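Local coordinates for mortality factor 4-like protein 1 (PDB 2F5K) that binds lysine-methylated histone H3 through its chromo domain and so probably helps bring gene-regulatory complexes to marked chromatin, at residues 36-41 against 59-64; 42-47 against 53-58. All blocks are in the same frame, centred on the assembly; numbering follows the deposited sequence.

Contact 1. Residues 36-41 against 59-64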
ATOM      1  N   LEU A  36       0.956  -7.879  -4.332  1.00 41.85           N
ATOM      2  CA  LEU A  36      -0.225  -7.164  -4.767  1.00 40.74           C
ATOM      3  C   LEU A  36      -0.368  -5.781  -4.150  1.00 39.37           C
ATOM      4  O   LEU A  36       0.129  -5.513  -3.062  1.00 38.54           O
ATOM      5  CB  LEU A  36      -1.459  -8.000  -4.415  1.00 40.88           C
ATOM      6  CG  LEU A  36      -1.638  -9.234  -5.279  1.00 42.57           C
ATOM      7  CD1 LEU A  36      -2.955  -9.861  -4.931  1.00 44.37           C
ATOM      8  CD2 LEU A  36      -1.603  -8.906  -6.774  1.00 43.26           C
ATOM      9  N   LEU A  37      -1.097  -4.922  -4.843  1.00 38.96           N
ATOM     10  CA  LEU A  37      -1.394  -3.576  -4.365  1.00 40.06           C
ATOM     11  C   LEU A  37      -2.846  -3.473  -3.869  1.00 40.36           C
ATOM     12  O   LEU A  37      -3.753  -3.933  -4.522  1.00 39.84           O
ATOM     13  CB  LEU A  37      -1.164  -2.560  -5.483  1.00 39.38           C
ATOM     14  CG  LEU A  37       0.229  -1.953  -5.561  1.00 40.61           C
ATOM     15  CD1 LEU A  37       0.359  -1.145  -6.839  1.00 41.29           C
ATOM     16  CD2 LEU A  37       0.521  -1.075  -4.355  1.00 39.54           C
ATOM     17  N   TYR A  38      -3.077  -2.831  -2.735  1.00 41.77           N
ATOM     18  CA  TYR A  38      -4.459  -2.692  -2.255  1.00 42.61           C
ATOM     19  C   TYR A  38      -4.831  -1.260  -1.971  1.00 42.45           C
ATOM     20  O   TYR A  38      -4.001  -0.446  -1.586  1.00 41.89           O
ATOM     21  CB  TYR A  38      -4.667  -3.498  -0.959  1.00 43.01           C
ATOM     22  CG  TYR A  38      -4.328  -4.958  -1.096  1.00 45.52           C
ATOM     23  CD1 TYR A  38      -3.016  -5.406  -0.949  1.00 47.11           C
ATOM     24  CD2 TYR A  38      -5.308  -5.892  -1.379  1.00 47.60           C
ATOM     25  CE1 TYR A  38      -2.694  -6.722  -1.093  1.00 47.82           C
ATOM     26  CE2 TYR A  38      -4.990  -7.236  -1.507  1.00 49.19           C
ATOM     27  CZ  TYR A  38      -3.681  -7.629  -1.365  1.00 48.74           C
ATOM     28  OH  TYR A  38      -3.362  -8.937  -1.492  1.00 49.82           O
ATOM     29  N   GLU A  39      -6.110  -0.961  -2.091  1.00 42.76           N
ATOM     30  CA  GLU A  39      -6.561   0.348  -1.718  1.00 44.15           C
ATOM     31  C   GLU A  39      -6.386   0.430  -0.228  1.00 44.64           C
ATOM     32  O   GLU A  39      -6.468  -0.580   0.455  1.00 44.20           O
ATOM     33  CB  GLU A  39      -8.013   0.539  -2.110  1.00 44.46           C
ATOM     34  CG  GLU A  39      -8.541   1.938  -1.890  1.00 45.16           C
ATOM     35  CD  GLU A  39     -10.003   2.068  -2.302  1.00 46.17           C
ATOM     36  OE1 GLU A  39     -10.454   1.356  -3.213  1.00 47.35           O
ATOM     37  OE2 GLU A  39     -10.701   2.898  -1.726  1.00 46.44           O
ATOM     38  N   ALA A  40      -6.120   1.616   0.289  1.00 45.94           N
ATOM     39  CA  ALA A  40      -5.870   1.717   1.700  1.00 47.83           C
ATOM     40  C   ALA A  40      -5.863   3.142   2.140  1.00 49.57           C
ATOM     41  O   ALA A  40      -5.813   4.046   1.298  1.00 49.85           O
ATOM     42  CB  ALA A  40      -4.540   1.063   2.044  1.00 47.48           C
ATOM     43  N   LYS A  41      -5.890   3.320   3.461  1.00 51.53           N
ATOM     44  CA  LYS A  41      -5.863   4.623   4.119  1.00 54.36           C
ATOM     45  C   LYS A  41      -4.613   4.776   4.993  1.00 55.50           C
ATOM     46  O   LYS A  41      -4.157   3.831   5.642  1.00 55.37           O
ATOM     47  CB  LYS A  41      -7.104   4.800   5.015  1.00 54.90           C
ATOM     48  CG  LYS A  41      -8.093   5.810   4.514  1.00 57.85           C
ATOM     49  CD  LYS A  41      -8.667   5.379   3.145  1.00 61.99           C
ATOM     50  CE  LYS A  41      -9.858   6.245   2.739  1.00 64.18           C
ATOM     51  NZ  LYS A  41     -10.552   5.711   1.517  1.00 65.67           N
ATOM     52  N   SER A  59      -8.340  -1.015   3.145  1.00 56.23           N
ATOM     53  CA  SER A  59      -9.771  -0.843   3.007  1.00 58.00           C
ATOM     54  C   SER A  59     -10.498  -2.129   2.701  1.00 59.22           C
ATOM     55  O   SER A  59     -10.061  -2.953   1.899  1.00 58.46           O
ATOM     56  CB  SER A  59     -10.130   0.258   2.013  1.00 58.05           C
ATOM     57  OG  SER A  59      -9.279   0.222   0.902  1.00 59.59           O
ATOM     58  N   GLY A  60     -11.620  -2.303   3.384  1.00 61.20           N
ATOM     59  CA  GLY A  60     -12.400  -3.512   3.243  1.00 63.86           C
ATOM     60  C   GLY A  60     -11.726  -4.641   3.999  1.00 65.89           C
ATOM     61  O   GLY A  60     -12.098  -5.796   3.859  1.00 66.06           O
ATOM     62  N   TRP A  61     -10.722  -4.304   4.801  1.00 67.79           N
ATOM     63  CA  TRP A  61      -9.977  -5.316   5.534  1.00 69.93           C
ATOM     64  C   TRP A  61     -10.132  -5.113   7.027  1.00 70.73           C
ATOM     65  O   TRP A  61     -10.114  -3.989   7.532  1.00 70.65           O
ATOM     66  CB  TRP A  61      -8.483  -5.297   5.172  1.00 70.50           C
ATOM     67  CG  TRP A  61      -8.120  -5.979   3.875  1.00 72.99           C
ATOM     68  CD1 TRP A  61      -8.888  -6.078   2.743  1.00 74.43           C
ATOM     69  CD2 TRP A  61      -6.884  -6.641   3.570  1.00 74.70           C
ATOM     70  NE1 TRP A  61      -8.210  -6.766   1.767  1.00 74.65           N
ATOM     71  CE2 TRP A  61      -6.976  -7.118   2.247  1.00 75.05           C
ATOM     72  CE3 TRP A  61      -5.699  -6.874   4.284  1.00 75.26           C
ATOM     73  CZ2 TRP A  61      -5.938  -7.809   1.631  1.00 75.93           C
ATOM     74  CZ3 TRP A  61      -4.671  -7.560   3.665  1.00 75.23           C
ATOM     75  CH2 TRP A  61      -4.798  -8.021   2.358  1.00 75.69           C
ATOM     76  N   ASN A  62     -10.271  -6.221   7.734  1.00 72.00           N
ATOM     77  CA  ASN A  62     -10.406  -6.181   9.169  1.00 73.30           C
ATOM     78  C   ASN A  62      -9.174  -5.531   9.807  1.00 73.57           C
ATOM     79  O   ASN A  62      -8.041  -5.772   9.405  1.00 73.39           O
ATOM     80  CB  ASN A  62     -10.683  -7.591   9.697  1.00 74.09           C
ATOM     81  CG  ASN A  62     -11.927  -8.227   9.043  1.00 76.16           C
ATOM     82  OD1 ASN A  62     -12.981  -7.591   8.921  1.00 77.43           O
ATOM     83  ND2 ASN A  62     -11.801  -9.478   8.625  1.00 78.06           N
ATOM     84  N   LYS A  63      -9.415  -4.700  10.807  1.00 74.00           N
ATOM     85  CA  LYS A  63      -8.374  -3.906  11.428  1.00 74.60           C
ATOM     86  C   LYS A  63      -7.197  -4.664  12.033  1.00 74.42           C
ATOM     87  O   LYS A  63      -6.201  -4.057  12.411  1.00 74.45           O
ATOM     88  CB  LYS A  63      -9.004  -2.993  12.473  1.00 75.32           C
ATOM     89  CG  LYS A  63     -10.249  -2.278  11.954  1.00 77.40           C
ATOM     90  CD  LYS A  63     -11.132  -1.746  13.073  1.00 79.41           C
ATOM     91  CE  LYS A  63     -12.322  -0.975  12.509  1.00 80.66           C
ATOM     92  NZ  LYS A  63     -13.122  -0.308  13.578  1.00 81.42           N
ATOM     93  N   ASN A  64      -7.292  -5.979  12.141  1.00 74.10           N
ATOM     94  CA  ASN A  64      -6.177  -6.717  12.714  1.00 74.07           C
ATOM     95  C   ASN A  64      -4.991  -6.700  11.776  1.00 73.64           C
ATOM     96  O   ASN A  64      -3.840  -6.678  12.214  1.00 73.78           O
ATOM     97  CB  ASN A  64      -6.573  -8.152  13.062  1.00 74.47           C
ATOM     98  CG  ASN A  64      -7.490  -8.220  14.262  1.00 74.79           C
ATOM     99  OD1 ASN A  64      -7.346  -7.452  15.212  1.00 74.90           O
ATOM    100  ND2 ASN A  64      -8.453  -9.128  14.217  1.00 75.25           N
TER
HETATM  101  O   HOH W   1      -7.931  -3.317  -0.237  1.00 74.08           O

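Contact 2. Residues 42-47 against 53-58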
ATOM      1  N   CYS A  42      -4.076   5.983   5.012  1.00 57.15           N
ATOM      2  CA  CYS A  42      -2.931   6.289   5.833  1.00 59.24           C
ATOM      3  C   CYS A  42      -3.416   6.805   7.197  1.00 60.15           C
ATOM      4  O   CYS A  42      -3.658   8.002   7.379  1.00 59.80           O
ATOM      5  CB  CYS A  42      -2.080   7.339   5.132  1.00 59.62           C
ATOM      6  SG  CYS A  42      -0.739   7.981   6.153  1.00 62.96           S
ATOM      7  N   VAL A  43      -3.583   5.895   8.146  1.00 61.41           N
ATOM      8  CA  VAL A  43      -4.080   6.272   9.471  1.00 62.79           C
ATOM      9  C   VAL A  43      -3.043   7.047  10.274  1.00 63.68           C
ATOM     10  O   VAL A  43      -3.364   8.058  10.883  1.00 63.83           O
ATOM     11  CB  VAL A  43      -4.555   5.048  10.281  1.00 62.68           C
ATOM     12  CG1 VAL A  43      -5.084   5.484  11.640  1.00 63.35           C
ATOM     13  CG2 VAL A  43      -5.622   4.294   9.530  1.00 62.35           C
ATOM     14  N   LYS A  44      -1.797   6.583  10.261  1.00 65.18           N
ATOM     15  CA  LYS A  44      -0.730   7.241  11.021  1.00 66.64           C
ATOM     16  C   LYS A  44       0.571   7.438  10.234  1.00 67.62           C
ATOM     17  O   LYS A  44       0.904   6.662   9.337  1.00 67.36           O
ATOM     18  CB  LYS A  44      -0.424   6.465  12.312  1.00 66.68           C
ATOM     19  CG  LYS A  44      -1.554   6.427  13.343  1.00 66.53           C
ATOM     20  CD  LYS A  44      -1.102   5.803  14.672  1.00 66.25           C
ATOM     21  CE  LYS A  44      -2.293   5.324  15.520  1.00 65.24           C
ATOM     22  NZ  LYS A  44      -1.863   4.482  16.670  1.00 64.16           N
ATOM     23  N   VAL A  45       1.298   8.485  10.610  1.00 69.13           N
ATOM     24  CA  VAL A  45       2.569   8.846   9.999  1.00 70.91           C
ATOM     25  C   VAL A  45       3.571   9.057  11.114  1.00 72.78           C
ATOM     26  O   VAL A  45       3.438   9.997  11.895  1.00 73.07           O
ATOM     27  CB  VAL A  45       2.476  10.188   9.231  1.00 70.54           C
ATOM     28  CG1 VAL A  45       3.805  10.533   8.591  1.00 70.18           C
ATOM     29  CG2 VAL A  45       1.363  10.167   8.193  1.00 70.16           C
ATOM     30  N   ALA A  46       4.574   8.196  11.205  1.00 74.99           N
ATOM     31  CA  ALA A  46       5.597   8.361  12.235  1.00 77.05           C
ATOM     32  C   ALA A  46       6.984   8.402  11.627  1.00 78.73           C
ATOM     33  O   ALA A  46       7.304   7.639  10.719  1.00 78.73           O
ATOM     34  CB  ALA A  46       5.510   7.259  13.260  1.00 77.04           C
ATOM     35  N   ILE A  47       7.803   9.315  12.129  1.00 80.99           N
ATOM     36  CA  ILE A  47       9.170   9.453  11.658  1.00 83.02           C
ATOM     37  C   ILE A  47      10.115   8.813  12.668  1.00 84.31           C
ATOM     38  O   ILE A  47       9.989   9.031  13.879  1.00 84.28           O
ATOM     39  CB  ILE A  47       9.520  10.938  11.451  1.00 83.15           C
ATOM     40  CG1 ILE A  47       8.577  11.565  10.428  1.00 83.65           C
ATOM     41  CG2 ILE A  47      10.962  11.092  10.985  1.00 83.35           C
ATOM     42  CD1 ILE A  47       8.843  13.041  10.192  1.00 84.34           C
ATOM     43  N   LYS A  53       7.676   6.180   8.440  1.00 75.41           N
ATOM     44  CA  LYS A  53       6.850   4.983   8.420  1.00 72.51           C
ATOM     45  C   LYS A  53       5.376   5.339   8.347  1.00 69.90           C
ATOM     46  O   LYS A  53       4.978   6.461   8.630  1.00 69.45           O
ATOM     47  CB  LYS A  53       7.108   4.145   9.669  1.00 72.95           C
ATOM     48  CG  LYS A  53       8.581   3.833   9.928  1.00 74.04           C
ATOM     49  CD  LYS A  53       8.744   2.604  10.829  1.00 74.94           C
ATOM     50  CE  LYS A  53      10.176   2.083  10.850  1.00 75.15           C
ATOM     51  NZ  LYS A  53      10.235   0.682  11.359  1.00 75.53           N
ATOM     52  N   TYR A  54       4.558   4.377   7.958  1.00 66.82           N
ATOM     53  CA  TYR A  54       3.130   4.639   7.892  1.00 64.21           C
ATOM     54  C   TYR A  54       2.327   3.515   8.484  1.00 62.47           C
ATOM     55  O   TYR A  54       2.568   2.341   8.203  1.00 62.76           O
ATOM     56  CB  TYR A  54       2.673   4.850   6.454  1.00 63.74           C
ATOM     57  CG  TYR A  54       3.273   6.057   5.801  1.00 62.51           C
ATOM     58  CD1 TYR A  54       4.385   5.940   4.985  1.00 61.10           C
ATOM     59  CD2 TYR A  54       2.734   7.315   6.005  1.00 61.50           C
ATOM     60  CE1 TYR A  54       4.933   7.025   4.374  1.00 60.16           C
ATOM     61  CE2 TYR A  54       3.276   8.416   5.402  1.00 60.77           C
ATOM     62  CZ  TYR A  54       4.378   8.269   4.582  1.00 59.90           C
ATOM     63  OH  TYR A  54       4.932   9.372   3.979  1.00 58.55           O
ATOM     64  N   PHE A  55       1.363   3.871   9.311  1.00 60.10           N
ATOM     65  CA  PHE A  55       0.476   2.859   9.841  1.00 57.88           C
ATOM     66  C   PHE A  55      -0.701   2.799   8.879  1.00 56.26           C
ATOM     67  O   PHE A  55      -1.296   3.829   8.544  1.00 55.42           O
ATOM     68  CB  PHE A  55       0.051   3.194  11.274  1.00 57.60           C
ATOM     69  CG  PHE A  55      -0.817   2.146  11.904  1.00 57.26           C
ATOM     70  CD1 PHE A  55      -0.330   0.875  12.141  1.00 57.39           C
ATOM     71  CD2 PHE A  55      -2.134   2.433  12.245  1.00 56.86           C
ATOM     72  CE1 PHE A  55      -1.148  -0.114  12.726  1.00 58.12           C
ATOM     73  CE2 PHE A  55      -2.967   1.464  12.822  1.00 56.91           C
ATOM     74  CZ  PHE A  55      -2.478   0.185  13.063  1.00 57.24           C
ATOM     75  N   ILE A  56      -1.038   1.606   8.403  1.00 54.82           N
ATOM     76  CA  ILE A  56      -2.110   1.550   7.427  1.00 53.90           C
ATOM     77  C   ILE A  56      -3.274   0.588   7.667  1.00 53.62           C
ATOM     78  O   ILE A  56      -3.123  -0.538   8.172  1.00 53.79           O
ATOM     79  CB  ILE A  56      -1.562   1.342   5.993  1.00 53.79           C
ATOM     80  CG1 ILE A  56      -1.735  -0.091   5.553  1.00 53.22           C
ATOM     81  CG2 ILE A  56      -0.095   1.809   5.834  1.00 52.93           C
ATOM     82  CD1 ILE A  56      -2.118  -0.184   4.139  1.00 53.66           C
ATOM     83  N   HIS A  57      -4.443   1.037   7.264  1.00 52.64           N
ATOM     84  CA  HIS A  57      -5.598   0.179   7.297  1.00 52.86           C
ATOM     85  C   HIS A  57      -5.943  -0.150   5.861  1.00 52.53           C
ATOM     86  O   HIS A  57      -6.161   0.743   5.044  1.00 52.28           O
ATOM     87  CB  HIS A  57      -6.790   0.851   7.989  1.00 52.72           C
ATOM     88  CG  HIS A  57      -8.098   0.210   7.659  1.00 53.67           C
ATOM     89  ND1 HIS A  57      -9.059   0.836   6.895  1.00 54.65           N
ATOM     90  CD2 HIS A  57      -8.591  -1.017   7.953  1.00 54.61           C
ATOM     91  CE1 HIS A  57     -10.091   0.024   6.741  1.00 54.83           C
ATOM     92  NE2 HIS A  57      -9.834  -1.105   7.377  1.00 54.64           N
ATOM     93  N   TYR A  58      -5.968  -1.428   5.541  1.00 52.60           N
ATOM     94  CA  TYR A  58      -6.319  -1.803   4.199  1.00 53.57           C
ATOM     95  C   TYR A  58      -7.837  -1.763   4.125  1.00 54.94           C
ATOM     96  O   TYR A  58      -8.534  -2.371   4.963  1.00 54.21           O
ATOM     97  CB  TYR A  58      -5.755  -3.167   3.856  1.00 53.06           C
ATOM     98  CG  TYR A  58      -4.235  -3.212   3.898  1.00 53.61           C
ATOM     99  CD1 TYR A  58      -3.558  -3.381   5.114  1.00 53.10           C
ATOM    100  CD2 TYR A  58      -3.468  -3.081   2.721  1.00 52.05           C
ATOM    101  CE1 TYR A  58      -2.169  -3.443   5.159  1.00 52.80           C
ATOM    102  CE2 TYR A  58      -2.095  -3.138   2.760  1.00 51.41           C
ATOM    103  CZ  TYR A  58      -1.447  -3.307   3.985  1.00 52.26           C
ATOM    104  OH  TYR A  58      -0.088  -3.366   4.055  1.00 51.07           O
TER

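Contact 1. Residues 36-41 against 59-64
The backbones of strand residues 37-41 and of the loop 59-64 come nearest at A40 and S59, whose CA atoms lie 4.8 Å apart. S59 gives the carbonyl oxygen of E39 two weak hydrogen bonds, from its N at 3.3 Å and from its OG at 3.0 Å. The S59 hydroxyl sits between its own N and carbonyl carbon (chi1 40°), which turns OG back onto that oxygen and against E39 CB, 3.3 Å away. A water donates to both E39 O and S59 O and so bridges the two backbones. E39 itself runs extended, its carboxylate salt-bridged to R28 on the adjoining strand. This is the barrel-like sheet of an MSL3-type chromo domain, and here aromatic rings gather: W61 presents its six-membered ring edge-on to a face of Y38 in a T-shaped stack, centroids 4.7 Å apart and planes at 60°. The touch is made by W61 CZ2, 3.3 Å from Y38 CE2. With Y58, H33 and W65 also meeting W61, the group is consistent with the aromatic cage by which chromo domains hold methyl-lysine. An alanine in place of Y38 would remove the face that receives the indole edge, and W61 would probably be freer to tilt.

Contact 2. Residues 42-47 against 53-58
F55 O is gripped twice, by K44 N at 3.3 Å in a nearly straight bond (174° at the hydrogen) and, weakly and at a bent angle, by V43 N at 3.1 Å. The K44 bond belongs to an antiparallel hydrogen-bonded pair whose other bond is F55 N reaching K44 O at 2.8 Å; V43 N is the additional donor. K53 and A46 form the next such pair, with K53 N donating to A46 O at 2.7 Å, the shortest hydrogen bond between the two strands, and A46 N returning to K53 O. On the face carrying C42, V45 and Y54, the tyrosine ring is flanked along one side: a chi1 of 172°, trans to the C42 backbone N, brings SG obliquely to Y54 CD2 at 3.5 Å, while V45 CG2 meets the ring edge near its plane, 3.8 Å from Y54 CE2. The phenol oxygen of Y54 is held by E71 and by the backbone N of F23. On the other face K44 and F55 lie side by side, their CB atoms 3.5 Å apart; the lysine amine is distant enough from the ring for at most a weak cation-pi attraction. V43 sets CG2 against H57 CB, and W68 meets F55, K44 and A46 from the next strand. Two residues, V43 and K44, thus face one, F55: a classic beta bulge within an antiparallel hairpin.

From the N terminus, the chain passes strand 28-32 and enters the long strand 37-48, whose first part belongs to contact 1 and whose second part to contact 2. It turns back after residue 48, and strand 51-58 pairs with 42-47 to close the short hairpin loop of contact 2. The chain then leaves that strand into 59-64, which returns to 36-41 and closes the wider loop of contact 1, with contact 2 lying wholly within it. The two meet where K41 N and H57 O lie 3.0 Å apart, a probable hydrogen bond. Contact 2 joins the two hairpin strands toward their turn, and contact 1 holds the loop leading to strand 67-70 against the start of strand 37-48.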